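PDB 4FYE: SidF, inhibitor of growth family, member 3 from Legionella pneumophila subsp. pneumophila, which is a phosphoinositide phosphatase that probably removes the 3-phosphate from phosphatidylinositol 3,4,5-trisphosphate. Local coordinates for residues L185-N193 with N692-I703; D651-K659 with K718-D729. The protein carries 1 engineered substitution. All coordinates share one frame; numbering follows the deposited sequence.

Interaction 1 (L185-N193 with N692-I703); sequences LIHRFKAPN and NVEQLDRELTTI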
loop_
_atom_site.group_PDB
_atom_site.type_symbol
_atom_site.label_atom_id
_atom_site.label_comp_id
_atom_site.label_asym_id
_atom_site.label_seq_id
_atom_site.Cartn_x
_atom_site.Cartn_y
_atom_site.Cartn_z
ATOM N N LEU A 185 -12.152 -5.912 -2.928
ATOM C CA LEU A 185 -12.853 -4.772 -3.406
ATOM C C LEU A 185 -12.479 -4.427 -4.832
ATOM O O LEU A 185 -11.273 -4.325 -5.173
ATOM C CB LEU A 185 -12.542 -3.585 -2.521
ATOM C CG LEU A 185 -12.514 -3.886 -1.039
ATOM C CD1 LEU A 185 -11.830 -2.656 -0.452
ATOM C CD2 LEU A 185 -13.945 -4.066 -0.479
ATOM N N ILE A 186 -13.520 -4.200 -5.655
ATOM C CA ILE A 186 -13.355 -3.977 -7.084
ATOM C C ILE A 186 -14.069 -2.730 -7.603
ATOM O O ILE A 186 -15.248 -2.495 -7.327
ATOM C CB ILE A 186 -13.843 -5.194 -7.889
ATOM C CG1 ILE A 186 -13.144 -6.448 -7.410
ATOM C CG2 ILE A 186 -13.453 -5.063 -9.375
ATOM C CD1 ILE A 186 -13.471 -7.657 -8.273
ATOM N N HIS A 187 -13.353 -1.923 -8.362
ATOM C CA HIS A 187 -13.983 -0.873 -9.151
ATOM C C HIS A 187 -13.733 -1.056 -10.610
ATOM O O HIS A 187 -12.549 -1.016 -11.041
ATOM C CB HIS A 187 -13.429 0.450 -8.751
ATOM C CG HIS A 187 -14.081 1.622 -9.433
ATOM N ND1 HIS A 187 -13.495 2.804 -9.504
ATOM C CD2 HIS A 187 -15.253 1.724 -10.155
ATOM C CE1 HIS A 187 -14.273 3.670 -10.139
ATOM N NE2 HIS A 187 -15.340 2.990 -10.582
ATOM N N ARG A 188 -14.820 -1.235 -11.368
ATOM C CA ARG A 188 -14.797 -1.296 -12.850
ATOM C C ARG A 188 -15.353 -0.049 -13.529
ATOM O O ARG A 188 -16.437 0.447 -13.160
ATOM C CB ARG A 188 -15.726 -2.414 -13.317
ATOM C CG ARG A 188 -15.459 -3.703 -12.553
ATOM C CD ARG A 188 -16.508 -4.796 -12.882
ATOM N NE ARG A 188 -16.370 -5.310 -14.236
ATOM C CZ ARG A 188 -16.478 -6.600 -14.559
ATOM N NH1 ARG A 188 -16.742 -7.517 -13.629
ATOM N NH2 ARG A 188 -16.327 -6.978 -15.820
ATOM N N PHE A 189 -14.666 0.369 -14.593
ATOM C CA PHE A 189 -14.970 1.587 -15.359
ATOM C C PHE A 189 -14.232 1.625 -16.733
ATOM O O PHE A 189 -13.130 1.119 -16.851
ATOM C CB PHE A 189 -14.541 2.860 -14.558
ATOM C CG PHE A 189 -13.045 2.875 -14.147
ATOM C CD1 PHE A 189 -12.595 2.169 -13.025
ATOM C CD2 PHE A 189 -12.087 3.590 -14.911
ATOM C CE1 PHE A 189 -11.223 2.107 -12.684
ATOM C CE2 PHE A 189 -10.712 3.559 -14.562
ATOM C CZ PHE A 189 -10.290 2.851 -13.422
ATOM N N LYS A 190 -14.799 2.287 -17.738
ATOM C CA LYS A 190 -14.062 2.628 -18.958
ATOM C C LYS A 190 -13.193 3.876 -18.771
ATOM O O LYS A 190 -13.696 4.981 -18.686
ATOM C CB LYS A 190 -15.041 2.803 -20.122
ATOM C CG LYS A 190 -15.732 1.494 -20.544
ATOM C CD LYS A 190 -17.029 1.671 -21.387
ATOM C CE LYS A 190 -16.748 1.806 -22.885
ATOM N NZ LYS A 190 -15.996 0.656 -23.508
ATOM N N ALA A 191 -11.881 3.710 -18.676
ATOM C CA ALA A 191 -10.988 4.856 -18.713
ATOM C C ALA A 191 -11.091 5.590 -20.048
ATOM O O ALA A 191 -11.397 4.982 -21.076
ATOM C CB ALA A 191 -9.574 4.388 -18.515
ATOM N N PRO A 192 -10.798 6.888 -20.054
ATOM C CA PRO A 192 -10.639 7.618 -21.327
ATOM C C PRO A 192 -9.743 6.909 -22.391
ATOM O O PRO A 192 -8.616 6.476 -22.063
ATOM C CB PRO A 192 -10.005 8.958 -20.901
ATOM C CG PRO A 192 -9.703 8.862 -19.452
ATOM C CD PRO A 192 -10.463 7.711 -18.876
ATOM N N ASN A 193 -10.234 6.835 -23.641
ATOM C CA ASN A 193 -9.575 6.085 -24.758
ATOM C C ASN A 193 -9.592 4.569 -24.579
ATOM O O ASN A 193 -8.723 3.854 -25.145
ATOM C CB ASN A 193 -8.092 6.476 -25.059
ATOM C CG ASN A 193 -7.855 7.966 -25.149
ATOM O OD1 ASN A 193 -7.050 8.511 -24.388
ATOM N ND2 ASN A 193 -8.525 8.626 -26.072
ATOM N N ASN A 692 -8.799 14.588 -20.492
ATOM C CA ASN A 692 -8.831 13.149 -20.284
ATOM C C ASN A 692 -8.153 12.665 -19.025
ATOM O O ASN A 692 -8.705 11.800 -18.325
ATOM C CB ASN A 692 -8.230 12.472 -21.476
ATOM C CG ASN A 692 -9.172 12.490 -22.627
ATOM O OD1 ASN A 692 -8.760 12.390 -23.763
ATOM N ND2 ASN A 692 -10.454 12.586 -22.335
ATOM N N VAL A 693 -6.994 13.239 -18.701
ATOM C CA VAL A 693 -6.334 12.897 -17.429
ATOM C C VAL A 693 -7.218 13.114 -16.218
ATOM O O VAL A 693 -7.295 12.238 -15.350
ATOM C CB VAL A 693 -4.976 13.579 -17.233
ATOM C CG1 VAL A 693 -3.925 12.761 -17.944
ATOM C CG2 VAL A 693 -4.981 14.921 -17.885
ATOM N N GLU A 694 -7.940 14.233 -16.210
ATOM C CA GLU A 694 -8.742 14.627 -15.026
ATOM C C GLU A 694 -9.938 13.715 -14.931
ATOM O O GLU A 694 -10.407 13.375 -13.831
ATOM C CB GLU A 694 -9.173 16.106 -15.087
ATOM C CG GLU A 694 -10.076 16.516 -13.985
ATOM C CD GLU A 694 -9.927 17.978 -13.610
ATOM O OE1 GLU A 694 -9.211 18.697 -14.384
ATOM O OE2 GLU A 694 -10.541 18.392 -12.563
ATOM N N GLN A 695 -10.380 13.281 -16.097
ATOM C CA GLN A 695 -11.509 12.377 -16.168
ATOM C C GLN A 695 -11.102 11.015 -15.549
ATOM O O GLN A 695 -11.884 10.394 -14.804
ATOM C CB GLN A 695 -12.012 12.249 -17.625
ATOM C CG GLN A 695 -13.362 11.554 -17.667
ATOM C CD GLN A 695 -13.716 10.846 -18.990
ATOM O OE1 GLN A 695 -14.388 9.798 -18.957
ATOM N NE2 GLN A 695 -13.289 11.412 -20.154
ATOM N N LEU A 696 -9.879 10.568 -15.846
ATOM C CA LEU A 696 -9.364 9.370 -15.182
ATOM C C LEU A 696 -9.257 9.648 -13.698
ATOM O O LEU A 696 -9.653 8.830 -12.860
ATOM C CB LEU A 696 -7.980 8.996 -15.719
ATOM C CG LEU A 696 -7.582 7.508 -15.804
ATOM C CD1 LEU A 696 -6.082 7.283 -15.796
ATOM C CD2 LEU A 696 -8.230 6.522 -14.856
ATOM N N ASP A 697 -8.685 10.796 -13.353
ATOM C CA ASP A 697 -8.413 11.043 -11.966
ATOM C C ASP A 697 -9.765 10.944 -11.199
ATOM O O ASP A 697 -9.791 10.469 -10.111
ATOM C CB ASP A 697 -7.692 12.402 -11.798
ATOM C CG ASP A 697 -6.905 12.517 -10.470
ATOM O OD1 ASP A 697 -6.446 11.478 -9.909
ATOM O OD2 ASP A 697 -6.705 13.666 -10.003
ATOM N N ARG A 698 -10.880 11.326 -11.833
ATOM C CA ARG A 698 -12.175 11.313 -11.210
ATOM C C ARG A 698 -12.541 9.915 -10.839
ATOM O O ARG A 698 -13.242 9.695 -9.862
ATOM C CB ARG A 698 -13.247 11.944 -12.100
ATOM C CG ARG A 698 -13.155 13.460 -12.112
ATOM C CD ARG A 698 -14.223 14.043 -12.956
ATOM N NE ARG A 698 -14.242 15.503 -12.863
ATOM C CZ ARG A 698 -15.058 16.284 -13.601
ATOM N NH1 ARG A 698 -15.867 15.719 -14.491
ATOM N NH2 ARG A 698 -15.070 17.632 -13.446
ATOM N N GLU A 699 -11.974 8.945 -11.508
ATOM C CA GLU A 699 -12.435 7.576 -11.258
ATOM C C GLU A 699 -11.855 7.053 -9.931
ATOM O O GLU A 699 -12.514 6.294 -9.208
ATOM C CB GLU A 699 -12.037 6.630 -12.393
ATOM C CG GLU A 699 -12.627 6.892 -13.780
ATOM C CD GLU A 699 -14.134 6.750 -13.800
ATOM O OE1 GLU A 699 -14.706 7.088 -14.834
ATOM O OE2 GLU A 699 -14.766 6.334 -12.790
ATOM N N LEU A 700 -10.642 7.498 -9.609
ATOM C CA LEU A 700 -9.793 6.842 -8.606
ATOM C C LEU A 700 -10.198 7.015 -7.139
ATOM O O LEU A 700 -9.689 6.326 -6.265
ATOM C CB LEU A 700 -8.346 7.259 -8.821
ATOM C CG LEU A 700 -8.048 7.181 -10.313
ATOM C CD1 LEU A 700 -6.727 7.874 -10.593
ATOM C CD2 LEU A 700 -8.000 5.720 -10.744
ATOM N N THR A 701 -11.142 7.877 -6.800
ATOM C CA THR A 701 -11.438 7.982 -5.329
ATOM C C THR A 701 -12.395 6.920 -4.889
ATOM O O THR A 701 -12.573 6.635 -3.673
ATOM C CB THR A 701 -11.988 9.337 -4.936
ATOM O OG1 THR A 701 -12.679 9.874 -6.084
ATOM C CG2 THR A 701 -10.795 10.261 -4.535
ATOM N N THR A 702 -12.988 6.264 -5.854
ATOM C CA THR A 702 -14.046 5.354 -5.479
ATOM C C THR A 702 -13.571 4.104 -4.739
ATOM O O THR A 702 -14.156 3.758 -3.712
ATOM C CB THR A 702 -15.176 5.216 -6.553
ATOM O OG1 THR A 702 -15.143 3.958 -7.150
ATOM C CG2 THR A 702 -15.103 6.266 -7.578
ATOM N N ILE A 703 -12.456 3.506 -5.175
ATOM C CA ILE A 703 -11.832 2.375 -4.464
ATOM C C ILE A 703 -11.359 2.816 -3.072
ATOM O O ILE A 703 -11.449 2.019 -2.149
ATOM C CB ILE A 703 -10.685 1.698 -5.298
ATOM C CG1 ILE A 703 -10.409 0.264 -4.839
ATOM C CG2 ILE A 703 -9.352 2.476 -5.269
ATOM C CD1 ILE A 703 -11.451 -0.704 -5.306
#
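Strand 184-189 lies inside the six-stranded mixed sheet, between strands 50-55 and 199-206. Helix 692-699 and the start of helix 701-712 cover it through His187 and Phe189, and the next loop through Pro192. Residues 185-189 and helix 692-699 run roughly antiparallel, at 149°. His187 has CG anti to its backbone N (chi1 -176°), which sends the ring toward Thr702. The hydroxyl OG1 of Thr702 sits over one face of the imidazole, 3.1 Å from His187 ND1. Phe189 CD1 lies over the other face. At the ring edge, His187 CE1 is 3.3 Å from the backbone O of Glu699. Glu699 runs past Phe189 in the opposite direction. Its CB makes a CH-pi contact over the phenyl face, and its CG comes within 3.5 Å of Phe189 CD2. The carboxylate lies beside Phe189 CB, nearly parallel to the ring, hydrogen-bonded to Tyr58. Leu696 CD2 adds an apolar contact to Phe189 CE2 at 3.9 Å. Pro192 CG rests against the backbone O of Asn692 at 3.3 Å. Ile703 CD1 reaches the strand backbone, 3.6 Å from Leu185 O. Ser56 OG bonds both His187 NE2 and Glu699 OE2, so one hydroxyl joins two buried polar groups.

Interaction 2 (D651-K659 with K718-D729); sequences DRGQRLAQK and KFEIQDKANFAD. With PO4 (phosphate ion), chain B.
Phosphate O1 is gripped twice by Arg652, from its backbone N at 2.9 Å and from its side-chain NE at 2.7 Å, while CG of the same arginine packs on Phe719 CD1. The ion probably comes from the crystallisation liquor. Arg652 NH2 bonds phosphate O2 at 2.9 Å. The bend at chi3 (-45°) turns the guanidinium back, so that it meets the ion with its edge. Asp651 N donates to O4, and Ser646 and Lys647 complete the site. Ser646 stands six residues before Arg652, as the cysteine does in the P-loop of CX5R phosphatases. Asp651 OD1 in turn takes the backbone N of Lys718 on its anti side, at 2.7 Å. One turn along the helix, Arg655 folds at chi2 and chi3. Its CG lies 3.6 Å from Phe719 CD2. Its NH2 forms a salt bridge to Asp729 OD1 at 2.6 Å, met on the syn side and in the guanidinium plane. Phe727 is held between two cations. Arg655 CZ stands 4.5 Å from the ring centroid over one face, and Lys659 NZ lies over the opposite face at 4.8 Å. Lys659 NZ also donates to the backbone O of Asn726, in the carbonyl plane. Asp651 thus links anion and loop through its backbone N and OD1. The Arg652 guanidinium and the backbone N-H groups would favour an anion here.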
loop_
_atom_site.group_PDB
_atom_site.type_symbol
_atom_site.label_atom_id
_atom_site.label_comp_id
_atom_site.label_asym_id
_atom_site.label_seq_id
_atom_site.Cartn_x
_atom_site.Cartn_y
_atom_site.Cartn_z
ATOM N N ASP A 651 -5.341 7.307 4.733
ATOM C CA ASP A 651 -5.337 8.624 4.127
ATOM C C ASP A 651 -4.191 8.959 3.180
ATOM O O ASP A 651 -4.368 8.946 1.979
ATOM C CB ASP A 651 -5.466 9.673 5.223
ATOM C CG ASP A 651 -6.434 9.252 6.308
ATOM O OD1 ASP A 651 -7.640 9.150 6.025
ATOM O OD2 ASP A 651 -5.993 9.011 7.443
ATOM N N ARG A 652 -3.018 9.261 3.718
ATOM C CA ARG A 652 -1.899 9.690 2.886
ATOM C C ARG A 652 -1.437 8.622 1.907
ATOM O O ARG A 652 -1.143 8.909 0.762
ATOM C CB ARG A 652 -0.726 10.137 3.753
ATOM C CG ARG A 652 -0.729 11.612 4.085
ATOM C CD ARG A 652 0.222 11.923 5.219
ATOM N NE ARG A 652 0.093 10.976 6.313
ATOM C CZ ARG A 652 0.785 11.046 7.440
ATOM N NH1 ARG A 652 1.657 12.014 7.618
ATOM N NH2 ARG A 652 0.604 10.147 8.385
ATOM N N GLY A 653 -1.385 7.388 2.380
ATOM C CA GLY A 653 -0.941 6.226 1.567
ATOM C C GLY A 653 -1.878 5.909 0.433
ATOM O O GLY A 653 -1.442 5.581 -0.687
ATOM N N GLN A 654 -3.177 6.015 0.688
ATOM C CA GLN A 654 -4.176 5.880 -0.388
ATOM C C GLN A 654 -4.000 6.896 -1.523
ATOM O O GLN A 654 -4.252 6.577 -2.715
ATOM C CB GLN A 654 -5.616 6.106 0.153
ATOM C CG GLN A 654 -6.127 4.971 1.009
ATOM C CD GLN A 654 -5.816 3.651 0.345
ATOM O OE1 GLN A 654 -6.386 3.310 -0.675
ATOM N NE2 GLN A 654 -4.862 2.932 0.897
ATOM N N ARG A 655 -3.657 8.124 -1.164
ATOM C CA ARG A 655 -3.463 9.126 -2.175
ATOM C C ARG A 655 -2.171 8.849 -2.995
ATOM O O ARG A 655 -2.125 9.103 -4.199
ATOM C CB ARG A 655 -3.390 10.548 -1.611
ATOM C CG ARG A 655 -4.455 11.105 -0.665
ATOM C CD ARG A 655 -5.993 11.026 -0.887
ATOM N NE ARG A 655 -6.526 11.417 -2.128
ATOM C CZ ARG A 655 -7.598 12.206 -2.361
ATOM N NH1 ARG A 655 -8.305 12.796 -1.426
ATOM N NH2 ARG A 655 -7.978 12.407 -3.634
ATOM N N LEU A 656 -1.119 8.337 -2.349
ATOM C CA LEU A 656 0.015 7.926 -3.097
ATOM C C LEU A 656 -0.429 6.742 -4.013
ATOM O O LEU A 656 -0.080 6.736 -5.217
ATOM C CB LEU A 656 1.159 7.535 -2.156
ATOM C CG LEU A 656 2.380 7.064 -2.927
ATOM C CD1 LEU A 656 3.106 8.127 -3.826
ATOM C CD2 LEU A 656 3.276 6.450 -1.898
ATOM N N ALA A 657 -1.194 5.766 -3.483
ATOM C CA ALA A 657 -1.636 4.637 -4.348
ATOM C C ALA A 657 -2.438 5.138 -5.561
ATOM O O ALA A 657 -2.314 4.584 -6.683
ATOM C CB ALA A 657 -2.420 3.579 -3.553
ATOM N N GLN A 658 -3.196 6.231 -5.370
ATOM C CA GLN A 658 -4.007 6.822 -6.435
ATOM C C GLN A 658 -3.103 7.409 -7.522
ATOM O O GLN A 658 -3.373 7.281 -8.713
ATOM C CB GLN A 658 -4.884 7.973 -5.869
ATOM C CG GLN A 658 -5.480 8.907 -6.949
ATOM C CD GLN A 658 -6.439 10.072 -6.452
ATOM O OE1 GLN A 658 -6.869 10.922 -7.274
ATOM N NE2 GLN A 658 -6.739 10.139 -5.173
ATOM N N LYS A 659 -2.058 8.119 -7.121
ATOM C CA LYS A 659 -1.087 8.647 -8.077
ATOM C C LYS A 659 -0.406 7.497 -8.849
ATOM O O LYS A 659 -0.231 7.559 -10.072
ATOM C CB LYS A 659 -0.071 9.479 -7.277
ATOM C CG LYS A 659 -0.054 10.965 -7.561
ATOM C CD LYS A 659 -1.287 11.710 -7.185
ATOM C CE LYS A 659 -1.160 13.220 -7.470
ATOM N NZ LYS A 659 -1.719 13.733 -8.790
ATOM N N LYS A 718 -9.059 10.893 4.599
ATOM C CA LYS A 718 -9.111 12.211 5.230
ATOM C C LYS A 718 -7.903 13.105 4.939
ATOM O O LYS A 718 -7.682 14.062 5.671
ATOM C CB LYS A 718 -9.102 12.027 6.759
ATOM C CG LYS A 718 -10.100 12.902 7.446
ATOM C CD LYS A 718 -9.471 13.692 8.578
ATOM C CE LYS A 718 -10.300 14.935 8.909
ATOM N NZ LYS A 718 -9.632 15.802 9.929
ATOM N N PHE A 719 -7.081 12.775 3.957
ATOM C CA PHE A 719 -5.926 13.594 3.556
ATOM C C PHE A 719 -6.229 15.100 3.303
ATOM O O PHE A 719 -7.101 15.416 2.515
ATOM C CB PHE A 719 -5.303 13.024 2.291
ATOM C CG PHE A 719 -4.162 13.878 1.749
ATOM C CD1 PHE A 719 -3.002 14.070 2.515
ATOM C CD2 PHE A 719 -4.257 14.510 0.498
ATOM C CE1 PHE A 719 -1.965 14.849 2.042
ATOM C CE2 PHE A 719 -3.203 15.265 0.032
ATOM C CZ PHE A 719 -2.066 15.437 0.791
ATOM N N GLU A 720 -5.475 16.028 3.897
ATOM C CA GLU A 720 -5.707 17.438 3.576
ATOM C C GLU A 720 -4.976 17.826 2.338
ATOM O O GLU A 720 -3.741 17.919 2.340
ATOM C CB GLU A 720 -5.272 18.315 4.695
ATOM C CG GLU A 720 -6.200 18.193 5.876
ATOM C CD GLU A 720 -5.637 18.873 7.109
ATOM O OE1 GLU A 720 -5.529 18.174 8.147
ATOM O OE2 GLU A 720 -5.285 20.084 7.022
ATOM N N ILE A 721 -5.727 18.071 1.268
ATOM C CA ILE A 721 -5.097 18.425 0.021
ATOM C C ILE A 721 -4.251 19.698 0.237
ATOM O O ILE A 721 -4.707 20.607 0.915
ATOM C CB ILE A 721 -6.121 18.546 -1.118
ATOM C CG1 ILE A 721 -6.724 17.150 -1.404
ATOM C CG2 ILE A 721 -5.448 19.080 -2.359
ATOM C CD1 ILE A 721 -8.076 17.174 -2.148
ATOM N N GLN A 722 -3.022 19.720 -0.305
ATOM C CA GLN A 722 -2.086 20.817 -0.106
ATOM C C GLN A 722 -2.118 21.770 -1.243
ATOM O O GLN A 722 -1.969 22.946 -1.027
ATOM C CB GLN A 722 -0.641 20.322 0.023
ATOM C CG GLN A 722 -0.386 19.614 1.359
ATOM C CD GLN A 722 -0.791 20.433 2.557
ATOM O OE1 GLN A 722 -1.789 20.141 3.194
ATOM N NE2 GLN A 722 -0.026 21.468 2.865
ATOM N N ASP A 723 -2.215 21.241 -2.463
ATOM C CA ASP A 723 -2.431 22.030 -3.658
ATOM C C ASP A 723 -3.584 21.437 -4.554
ATOM O O ASP A 723 -3.500 20.280 -5.041
ATOM C CB ASP A 723 -1.119 22.134 -4.423
ATOM C CG ASP A 723 -1.283 22.844 -5.737
ATOM O OD1 ASP A 723 -2.462 23.068 -6.138
ATOM O OD2 ASP A 723 -0.264 23.144 -6.397
ATOM N N LYS A 724 -4.654 22.223 -4.762
ATOM C CA LYS A 724 -5.955 21.639 -5.157
ATOM C C LYS A 724 -5.837 21.122 -6.619
ATOM O O LYS A 724 -6.542 20.235 -7.058
ATOM C CB LYS A 724 -7.116 22.622 -5.005
ATOM C CG LYS A 724 -6.951 23.805 -5.926
ATOM C CD LYS A 724 -8.170 24.712 -5.948
ATOM C CE LYS A 724 -8.018 25.669 -7.145
ATOM N NZ LYS A 724 -9.050 26.724 -7.342
ATOM N N ALA A 725 -4.868 21.643 -7.351
ATOM C CA ALA A 725 -4.694 21.243 -8.717
ATOM C C ALA A 725 -4.099 19.834 -8.877
ATOM O O ALA A 725 -4.122 19.281 -9.996
ATOM C CB ALA A 725 -3.856 22.294 -9.394
ATOM N N ASN A 726 -3.603 19.263 -7.761
ATOM C CA ASN A 726 -3.158 17.849 -7.679
ATOM C C ASN A 726 -4.215 16.769 -7.728
ATOM O O ASN A 726 -3.840 15.614 -7.986
ATOM C CB ASN A 726 -2.292 17.580 -6.448
ATOM C CG ASN A 726 -0.924 18.261 -6.537
ATOM O OD1 ASN A 726 -0.454 18.527 -7.633
ATOM N ND2 ASN A 726 -0.284 18.538 -5.373
ATOM N N PHE A 727 -5.505 17.108 -7.495
ATOM C CA PHE A 727 -6.540 16.095 -7.455
ATOM C C PHE A 727 -7.860 16.553 -8.081
ATOM O O PHE A 727 -8.289 17.705 -7.922
ATOM C CB PHE A 727 -6.748 15.670 -5.998
ATOM C CG PHE A 727 -5.553 14.964 -5.403
ATOM C CD1 PHE A 727 -5.353 13.623 -5.611
ATOM C CD2 PHE A 727 -4.634 15.663 -4.607
ATOM C CE1 PHE A 727 -4.235 12.987 -5.061
ATOM C CE2 PHE A 727 -3.553 15.034 -4.037
ATOM C CZ PHE A 727 -3.338 13.691 -4.294
ATOM N N ALA A 728 -8.500 15.642 -8.795
ATOM C CA ALA A 728 -9.812 15.859 -9.379
ATOM C C ALA A 728 -10.837 16.186 -8.301
ATOM O O ALA A 728 -11.707 17.043 -8.484
ATOM C CB ALA A 728 -10.241 14.638 -10.139
ATOM N N ASP A 729 -10.726 15.558 -7.144
ATOM C CA ASP A 729 -11.787 15.703 -6.133
ATOM C C ASP A 729 -11.452 16.824 -5.085
ATOM O O ASP A 729 -10.351 17.335 -5.003
ATOM C CB ASP A 729 -12.014 14.403 -5.408
ATOM C CG ASP A 729 -10.918 14.133 -4.419
ATOM O OD1 ASP A 729 -9.817 13.808 -4.908
ATOM O OD2 ASP A 729 -11.096 14.351 -3.181
HETATM P P PO4 B . -2.640 8.492 7.476
HETATM O O1 PO4 B . -2.243 9.603 6.497
HETATM O O2 PO4 B . -1.470 8.142 8.388
HETATM O O3 PO4 B . -3.802 8.836 8.419
HETATM O O4 PO4 B . -3.048 7.237 6.681
#

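Both contacts are largely buried, and both involve the chain's later helices. Interaction 1 packs helix 692-699 and the start of helix 701-712 on the six-stranded sheet. Interaction 2 fastens a loop that follows helix 701-712 to helix 652-668. Their centres lie 15 Å apart, and they touch. Asp697 OD2, on the side of its helix turned from the strand, takes a probable hydrogen bond from Ala728 N at 2.9 Å. Thr701 CG2 packs on Arg655 NH2. Interaction 1 relies on ring faces and apolar contacts with a few buried polar atoms. Interaction 2, beside the phosphate, relies on charge: a salt bridge, cation-pi pairs and anion binding.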